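Local coordinates for protein transcriptional regulator (Vibrio vulnificus, PDB 4IVN) that probably represses transcription of the nan genes for sialic acid catabolism by binding their regulatory DNA, and binds the sugar phosphate ManNAc-6P, at residues 163-168 with 191-196; 128-133 with 177-182. All blocks are in the same frame, centred on the assembly; numbering follows the deposited sequence.

Interaction 1 (163-168 with 191-196); sequences HLAAMS and IHAAGL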
ATOM      1  N   HIS A 163      -9.141  18.085   8.158  1.00 30.54           N
ATOM      2  CA  HIS A 163      -9.181  19.508   8.566  1.00 27.07           C
ATOM      3  C   HIS A 163      -8.052  20.254   7.973  1.00 29.09           C
ATOM      4  O   HIS A 163      -8.273  21.286   7.305  1.00 28.18           O
ATOM      5  CB  HIS A 163      -9.195  19.609  10.082  1.00 30.05           C
ATOM      6  CG  HIS A 163     -10.529  19.210  10.650  1.00 31.76           C
ATOM      7  ND1 HIS A 163     -11.316  20.075  11.342  1.00 30.75           N
ATOM      8  CD2 HIS A 163     -11.216  17.988  10.583  1.00 29.90           C
ATOM      9  CE1 HIS A 163     -12.457  19.422  11.753  1.00 29.33           C
ATOM     10  NE2 HIS A 163     -12.403  18.143  11.246  1.00 30.65           N
ATOM     11  N   LEU A 164      -6.833  19.693   8.103  1.00 28.37           N
ATOM     12  CA  LEU A 164      -5.652  20.324   7.512  1.00 32.27           C
ATOM     13  C   LEU A 164      -5.773  20.316   5.984  1.00 29.86           C
ATOM     14  O   LEU A 164      -5.418  21.330   5.310  1.00 25.42           O
ATOM     15  CB  LEU A 164      -4.379  19.613   7.936  1.00 31.08           C
ATOM     16  CG  LEU A 164      -3.871  19.927   9.362  1.00 40.89           C
ATOM     17  CD1 LEU A 164      -2.512  19.233   9.588  1.00 40.50           C
ATOM     18  CD2 LEU A 164      -3.688  21.423   9.569  1.00 40.21           C
ATOM     19  N   ALA A 165      -6.246  19.187   5.464  1.00 27.60           N
ATOM     20  CA  ALA A 165      -6.344  19.044   3.975  1.00 29.72           C
ATOM     21  C   ALA A 165      -7.349  20.137   3.477  1.00 29.80           C
ATOM     22  O   ALA A 165      -7.100  20.826   2.451  1.00 27.67           O
ATOM     23  CB  ALA A 165      -6.904  17.662   3.619  1.00 27.53           C
ATOM     24  N   ALA A 166      -8.478  20.278   4.185  1.00 29.86           N
ATOM     25  CA  ALA A 166      -9.445  21.411   3.837  1.00 29.65           C
ATOM     26  C   ALA A 166      -8.760  22.779   3.890  1.00 27.62           C
ATOM     27  O   ALA A 166      -8.981  23.617   2.979  1.00 28.30           O
ATOM     28  CB  ALA A 166     -10.698  21.430   4.685  1.00 25.24           C
ATOM     29  N   MET A 167      -8.019  23.077   4.973  1.00 30.19           N
ATOM     30  CA  MET A 167      -7.363  24.365   5.068  1.00 28.03           C
ATOM     31  C   MET A 167      -6.357  24.616   3.951  1.00 28.40           C
ATOM     32  O   MET A 167      -6.408  25.709   3.310  1.00 32.41           O
ATOM     33  CB  MET A 167      -6.758  24.601   6.479  1.00 28.43           C
ATOM     34  CG  MET A 167      -7.864  24.480   7.555  1.00 28.40           C
ATOM     35  SD  MET A 167      -6.918  24.772   9.062  1.00 31.56           S
ATOM     36  CE  MET A 167      -8.301  25.027  10.185  1.00 32.72           C
ATOM     37  N   SER A 168      -5.514  23.617   3.626  1.00 26.98           N
ATOM     38  CA  SER A 168      -4.570  23.781   2.469  1.00 29.45           C
ATOM     39  C   SER A 168      -5.262  23.959   1.140  1.00 28.04           C
ATOM     40  O   SER A 168      -4.906  24.832   0.353  1.00 29.18           O
ATOM     41  CB  SER A 168      -3.590  22.576   2.316  1.00 29.97           C
ATOM     42  OG  SER A 168      -2.544  22.884   3.176  1.00 48.80           O
ATOM     43  N   ILE A 191     -14.219  14.358   0.137  1.00 32.29           N
ATOM     44  CA  ILE A 191     -14.952  15.146  -0.920  1.00 31.82           C
ATOM     45  C   ILE A 191     -14.911  16.616  -0.653  1.00 34.76           C
ATOM     46  O   ILE A 191     -14.769  17.410  -1.573  1.00 36.34           O
ATOM     47  CB  ILE A 191     -16.474  14.828  -0.867  1.00 34.40           C
ATOM     48  CG1 ILE A 191     -16.748  13.439  -1.397  1.00 40.95           C
ATOM     49  CG2 ILE A 191     -17.338  15.850  -1.634  1.00 44.86           C
ATOM     50  CD1 ILE A 191     -18.280  13.221  -1.197  1.00 40.26           C
ATOM     51  N   HIS A 192     -15.068  16.990   0.635  1.00 30.94           N
ATOM     52  CA  HIS A 192     -15.164  18.384   0.990  1.00 31.80           C
ATOM     53  C   HIS A 192     -13.832  19.087   0.709  1.00 31.70           C
ATOM     54  O   HIS A 192     -13.780  20.175   0.096  1.00 27.87           O
ATOM     55  CB  HIS A 192     -15.584  18.516   2.451  1.00 30.59           C
ATOM     56  CG  HIS A 192     -15.585  19.941   2.921  1.00 30.95           C
ATOM     57  ND1 HIS A 192     -16.507  20.880   2.463  1.00 29.94           N
ATOM     58  CD2 HIS A 192     -14.735  20.618   3.817  1.00 29.67           C
ATOM     59  CE1 HIS A 192     -16.233  22.062   3.016  1.00 28.35           C
ATOM     60  NE2 HIS A 192     -15.147  21.891   3.854  1.00 30.25           N
ATOM     61  N   ALA A 193     -12.733  18.462   1.114  1.00 29.31           N
ATOM     62  CA  ALA A 193     -11.451  19.027   0.856  1.00 30.59           C
ATOM     63  C   ALA A 193     -11.192  19.026  -0.669  1.00 26.85           C
ATOM     64  O   ALA A 193     -10.762  20.086  -1.229  1.00 30.26           O
ATOM     65  CB  ALA A 193     -10.334  18.274   1.662  1.00 24.05           C
ATOM     66  N   ALA A 194     -11.504  17.940  -1.387  1.00 30.88           N
ATOM     67  CA  ALA A 194     -11.207  17.963  -2.832  1.00 30.34           C
ATOM     68  C   ALA A 194     -12.008  19.078  -3.505  1.00 34.26           C
ATOM     69  O   ALA A 194     -11.512  19.817  -4.396  1.00 34.92           O
ATOM     70  CB  ALA A 194     -11.510  16.606  -3.522  1.00 31.58           C
ATOM     71  N   GLY A 195     -13.262  19.203  -3.075  1.00 31.93           N
ATOM     72  CA  GLY A 195     -14.235  20.233  -3.530  1.00 32.14           C
ATOM     73  C   GLY A 195     -13.752  21.654  -3.351  1.00 33.94           C
ATOM     74  O   GLY A 195     -13.976  22.531  -4.213  1.00 36.40           O
ATOM     75  N   LEU A 196     -13.027  21.918  -2.269  1.00 33.73           N
ATOM     76  CA  LEU A 196     -12.453  23.264  -2.095  1.00 32.89           C
ATOM     77  C   LEU A 196     -11.403  23.696  -3.153  1.00 31.83           C
ATOM     78  O   LEU A 196     -11.432  24.886  -3.615  1.00 32.02           O
ATOM     79  CB  LEU A 196     -11.818  23.365  -0.720  1.00 30.61           C
ATOM     80  CG  LEU A 196     -12.951  23.405   0.385  1.00 34.22           C
ATOM     81  CD1 LEU A 196     -12.289  23.022   1.751  1.00 30.65           C
ATOM     82  CD2 LEU A 196     -13.689  24.770   0.406  1.00 36.84           C
TER

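Interaction 2 (128-133 with 177-182); sequences EFIGCI and LWFAVS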
ATOM      1  N   GLU A 128       3.858  22.404  -9.339  1.00 33.40           N
ATOM      2  CA  GLU A 128       4.900  22.764  -8.388  1.00 36.86           C
ATOM      3  C   GLU A 128       4.632  22.126  -7.007  1.00 35.36           C
ATOM      4  O   GLU A 128       5.551  21.854  -6.201  1.00 32.86           O
ATOM      5  CB  GLU A 128       4.958  24.285  -8.278  1.00 43.74           C
ATOM      6  CG  GLU A 128       5.708  24.874  -9.503  1.00 53.11           C
ATOM      7  CD  GLU A 128       5.755  26.402  -9.483  1.00 61.91           C
ATOM      8  OE1 GLU A 128       4.809  27.021  -8.967  1.00 62.23           O
ATOM      9  OE2 GLU A 128       6.730  27.006  -9.993  1.00 73.05           O
ATOM     10  N   PHE A 129       3.372  21.825  -6.741  1.00 31.26           N
ATOM     11  CA  PHE A 129       3.055  21.275  -5.380  1.00 35.38           C
ATOM     12  C   PHE A 129       1.908  20.321  -5.563  1.00 37.44           C
ATOM     13  O   PHE A 129       0.964  20.610  -6.351  1.00 35.24           O
ATOM     14  CB  PHE A 129       2.666  22.396  -4.383  1.00 33.63           C
ATOM     15  CG  PHE A 129       2.106  21.854  -3.039  1.00 34.07           C
ATOM     16  CD1 PHE A 129       2.961  21.538  -2.010  1.00 36.32           C
ATOM     17  CD2 PHE A 129       0.720  21.625  -2.878  1.00 41.60           C
ATOM     18  CE1 PHE A 129       2.440  21.077  -0.770  1.00 39.68           C
ATOM     19  CE2 PHE A 129       0.225  21.139  -1.678  1.00 37.79           C
ATOM     20  CZ  PHE A 129       1.087  20.880  -0.635  1.00 32.27           C
ATOM     21  N   ILE A 130       2.009  19.165  -4.909  1.00 31.98           N
ATOM     22  CA  ILE A 130       0.987  18.159  -5.080  1.00 31.17           C
ATOM     23  C   ILE A 130       0.472  17.772  -3.702  1.00 30.70           C
ATOM     24  O   ILE A 130       1.254  17.269  -2.801  1.00 28.44           O
ATOM     25  CB  ILE A 130       1.548  16.908  -5.829  1.00 33.45           C
ATOM     26  CG1 ILE A 130       2.012  17.319  -7.257  1.00 30.29           C
ATOM     27  CG2 ILE A 130       0.464  15.789  -5.953  1.00 31.42           C
ATOM     28  CD1 ILE A 130       2.724  16.207  -8.015  1.00 32.50           C
ATOM     29  N   GLY A 131      -0.821  17.963  -3.531  1.00 27.60           N
ATOM     30  CA  GLY A 131      -1.491  17.634  -2.259  1.00 27.55           C
ATOM     31  C   GLY A 131      -2.251  16.332  -2.462  1.00 29.39           C
ATOM     32  O   GLY A 131      -2.955  16.160  -3.493  1.00 28.36           O
ATOM     33  N   CYS A 132      -2.201  15.411  -1.490  1.00 26.18           N
ATOM     34  CA  CYS A 132      -2.946  14.146  -1.671  1.00 29.13           C
ATOM     35  C   CYS A 132      -3.877  13.927  -0.473  1.00 28.79           C
ATOM     36  O   CYS A 132      -3.499  14.314   0.626  1.00 26.72           O
ATOM     37  CB  CYS A 132      -1.996  12.949  -1.729  1.00 29.60           C
ATOM     38  SG  CYS A 132      -0.758  13.144  -3.043  1.00 30.93           S
ATOM     39  N   ILE A 133      -5.063  13.363  -0.710  1.00 24.86           N
ATOM     40  CA  ILE A 133      -6.082  13.292   0.346  1.00 30.37           C
ATOM     41  C   ILE A 133      -6.687  11.897   0.322  1.00 29.47           C
ATOM     42  O   ILE A 133      -7.107  11.419  -0.731  1.00 30.82           O
ATOM     43  CB  ILE A 133      -7.224  14.372   0.207  1.00 33.09           C
ATOM     44  CG1 ILE A 133      -6.730  15.800   0.046  1.00 32.51           C
ATOM     45  CG2 ILE A 133      -8.167  14.305   1.401  1.00 32.09           C
ATOM     46  CD1 ILE A 133      -7.870  16.638  -0.557  1.00 42.57           C
ATOM     47  N   LEU A 177      -1.551  21.011  -7.558  1.00 31.24           N
ATOM     48  CA  LEU A 177      -2.380  19.952  -8.138  1.00 30.24           C
ATOM     49  C   LEU A 177      -2.796  19.045  -6.938  1.00 29.01           C
ATOM     50  O   LEU A 177      -1.992  18.787  -6.024  1.00 29.60           O
ATOM     51  CB  LEU A 177      -1.514  19.065  -9.044  1.00 29.50           C
ATOM     52  CG  LEU A 177      -2.004  17.663  -9.539  1.00 33.30           C
ATOM     53  CD1 LEU A 177      -3.126  17.951 -10.525  1.00 35.45           C
ATOM     54  CD2 LEU A 177      -0.957  16.905 -10.352  1.00 37.01           C
ATOM     55  N   TRP A 178      -4.044  18.576  -6.934  1.00 26.46           N
ATOM     56  CA  TRP A 178      -4.551  17.689  -5.833  1.00 26.60           C
ATOM     57  C   TRP A 178      -4.932  16.329  -6.332  1.00 29.07           C
ATOM     58  O   TRP A 178      -5.541  16.218  -7.384  1.00 33.68           O
ATOM     59  CB  TRP A 178      -5.784  18.265  -5.204  1.00 26.77           C
ATOM     60  CG  TRP A 178      -5.373  19.488  -4.467  1.00 29.00           C
ATOM     61  CD1 TRP A 178      -5.203  20.793  -4.964  1.00 31.36           C
ATOM     62  CD2 TRP A 178      -4.994  19.526  -3.113  1.00 27.71           C
ATOM     63  NE1 TRP A 178      -4.745  21.621  -3.975  1.00 32.60           N
ATOM     64  CE2 TRP A 178      -4.601  20.917  -2.825  1.00 30.22           C
ATOM     65  CE3 TRP A 178      -5.001  18.570  -2.069  1.00 29.02           C
ATOM     66  CZ2 TRP A 178      -4.218  21.326  -1.542  1.00 29.73           C
ATOM     67  CZ3 TRP A 178      -4.592  18.986  -0.793  1.00 27.38           C
ATOM     68  CH2 TRP A 178      -4.235  20.350  -0.532  1.00 29.10           C
ATOM     69  N   PHE A 179      -4.608  15.287  -5.555  1.00 28.31           N
ATOM     70  CA  PHE A 179      -5.146  13.965  -5.800  1.00 27.50           C
ATOM     71  C   PHE A 179      -6.119  13.582  -4.668  1.00 31.84           C
ATOM     72  O   PHE A 179      -5.798  13.723  -3.473  1.00 29.64           O
ATOM     73  CB  PHE A 179      -3.998  12.998  -5.759  1.00 30.14           C
ATOM     74  CG  PHE A 179      -3.249  12.944  -7.072  1.00 28.88           C
ATOM     75  CD1 PHE A 179      -2.203  13.814  -7.292  1.00 28.44           C
ATOM     76  CD2 PHE A 179      -3.619  12.064  -8.080  1.00 29.14           C
ATOM     77  CE1 PHE A 179      -1.469  13.785  -8.472  1.00 28.30           C
ATOM     78  CE2 PHE A 179      -2.900  12.056  -9.278  1.00 28.55           C
ATOM     79  CZ  PHE A 179      -1.892  12.949  -9.494  1.00 29.33           C
ATOM     80  N   ALA A 180      -7.309  13.152  -5.027  1.00 29.80           N
ATOM     81  CA  ALA A 180      -8.344  12.757  -4.039  1.00 28.67           C
ATOM     82  C   ALA A 180      -8.360  11.256  -4.190  1.00 29.85           C
ATOM     83  O   ALA A 180      -8.739  10.779  -5.248  1.00 29.17           O
ATOM     84  CB  ALA A 180      -9.749  13.391  -4.423  1.00 24.90           C
ATOM     85  N   VAL A 181      -7.903  10.525  -3.160  1.00 28.63           N
ATOM     86  CA  VAL A 181      -7.881   9.062  -3.173  1.00 27.68           C
ATOM     87  C   VAL A 181      -9.016   8.492  -2.349  1.00 28.93           C
ATOM     88  O   VAL A 181      -9.070   8.654  -1.126  1.00 26.69           O
ATOM     89  CB  VAL A 181      -6.538   8.499  -2.593  1.00 30.79           C
ATOM     90  CG1 VAL A 181      -6.466   6.944  -2.788  1.00 26.28           C
ATOM     91  CG2 VAL A 181      -5.369   9.259  -3.289  1.00 33.57           C
ATOM     92  N   SER A 182      -9.941   7.823  -3.009  1.00 27.13           N
ATOM     93  CA  SER A 182     -11.194   7.345  -2.367  1.00 28.14           C
ATOM     94  C   SER A 182     -11.753   6.255  -3.302  1.00 28.95           C
ATOM     95  O   SER A 182     -12.056   6.579  -4.439  1.00 28.83           O
ATOM     96  CB  SER A 182     -12.187   8.504  -2.283  1.00 29.12           C
ATOM     97  OG  SER A 182     -13.436   8.075  -1.746  1.00 28.05           O
TER

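Interaction 1 (163-168 with 191-196)
Ala166 CB meets the imidazole of His192 at CD2, 4.2 Å away. This is the one flat group in the contact, and it lies at the border. CG of His192 is anti to the backbone N (chi1 175°), and from there the ring reaches across to the methyl group. Leu196 approaches Ala166 one turn further along. Its CD1 sits 3.6 Å from Ala166 O and 3.7 Å from Ala166 CB, so a single methyl touches both the carbonyl and the side chain of one residue. CD1 is held extended, anti to CA (chi2 161°), and only this branch does the touching.

Between these two side chains the backbones come together. Ala193 points at the other helix, and its CB lies 3.7 Å from Ala166 N. The same methyl stands 4.0 Å from Ala165 CB. Ala166 and Ala193 are the nearest pair, with their CA atoms 4.3 Å apart. Small residues here let the axes of segments 163-168 and 191-196 approach to 8.3 Å, at 11° to each other. No hydrogen bond crosses. The contact is van der Waals packing of alanine against alanine, with Leu196 CD1 packed in alongside and His192 at the border.

The pair is plain packing within the SIS domain; the side chain of Ala193 is about 12 Å from the bound ManNAc-6P. Helix 162-170 and helix 188-199 lie side by side on one face of the parallel sheet, in the alpha/beta/alpha sandwich of this fold. Ala165 and Ala193 both rest on Ile133 of strand 129-133. Ala165 also touches Phe159 of strand 156-159, and Ala194 touches Ala180 of strand 176-181.

Interaction 2 (128-133 with 177-182)
Gly131 lies under the indole of Trp178, its CA 3.9 Å from the centroid of the six-membered ring, in a CH-pi contact over one face. Gly131 has no side chain, which lets the ring come down on the backbone. Ile133 CD1 reaches Trp178 CE3 at 3.8 Å, and Phe129 offers its ring edge to Trp178 CZ2. On the other face of the sheet, Ile130 CG2 abuts the edge of the Phe179 ring, 3.6 Å from CD1.

Five backbone bonds zip the parallel strands. Gly131 N gives to Leu177 O at 2.9 Å, and Gly131 O takes Phe179 N at 2.8 Å. Ile133 is gripped likewise, and its O receives Val181 N at 2.7 Å.

Further out, Ser172 OG bonds Trp178 NE1 and so anchors the far side of the indole. Leu145 and Leu149 of helix 137-151 back Phe179 and Ile130.

The chemistry is thus apolar on both faces, with bonded peptides between. The strand ends at Val181, and the next residue, Ser182, hydrogen-bonds O17 of the bound ManNAc-6P through OG, so this paired core leads directly into the ligand pocket.

In the fold
After the N-terminal helices the chain forms strand 129-133, the first strand of the sheet. It then passes helix 137-151 and strand 156-159 and enters helix 162-170, the first half of interaction 1. Strand 176-181 follows and returns beside 129-133. Interaction 2 thereby closes a loop of 43 residues. Helix 188-199 comes next and closes interaction 1 over 22 residues. The segments alternate, so the two contacts cross rather than nest. Interaction 2 joins neighbouring strands inside the sheet, and interaction 1 joins the helices above it. They meet where Ile133 CD1 packs on Ala193, Ala180 on Ala194, and Trp178 on Ser168. Together they tie one helical layer of the SIS domain to its sheet.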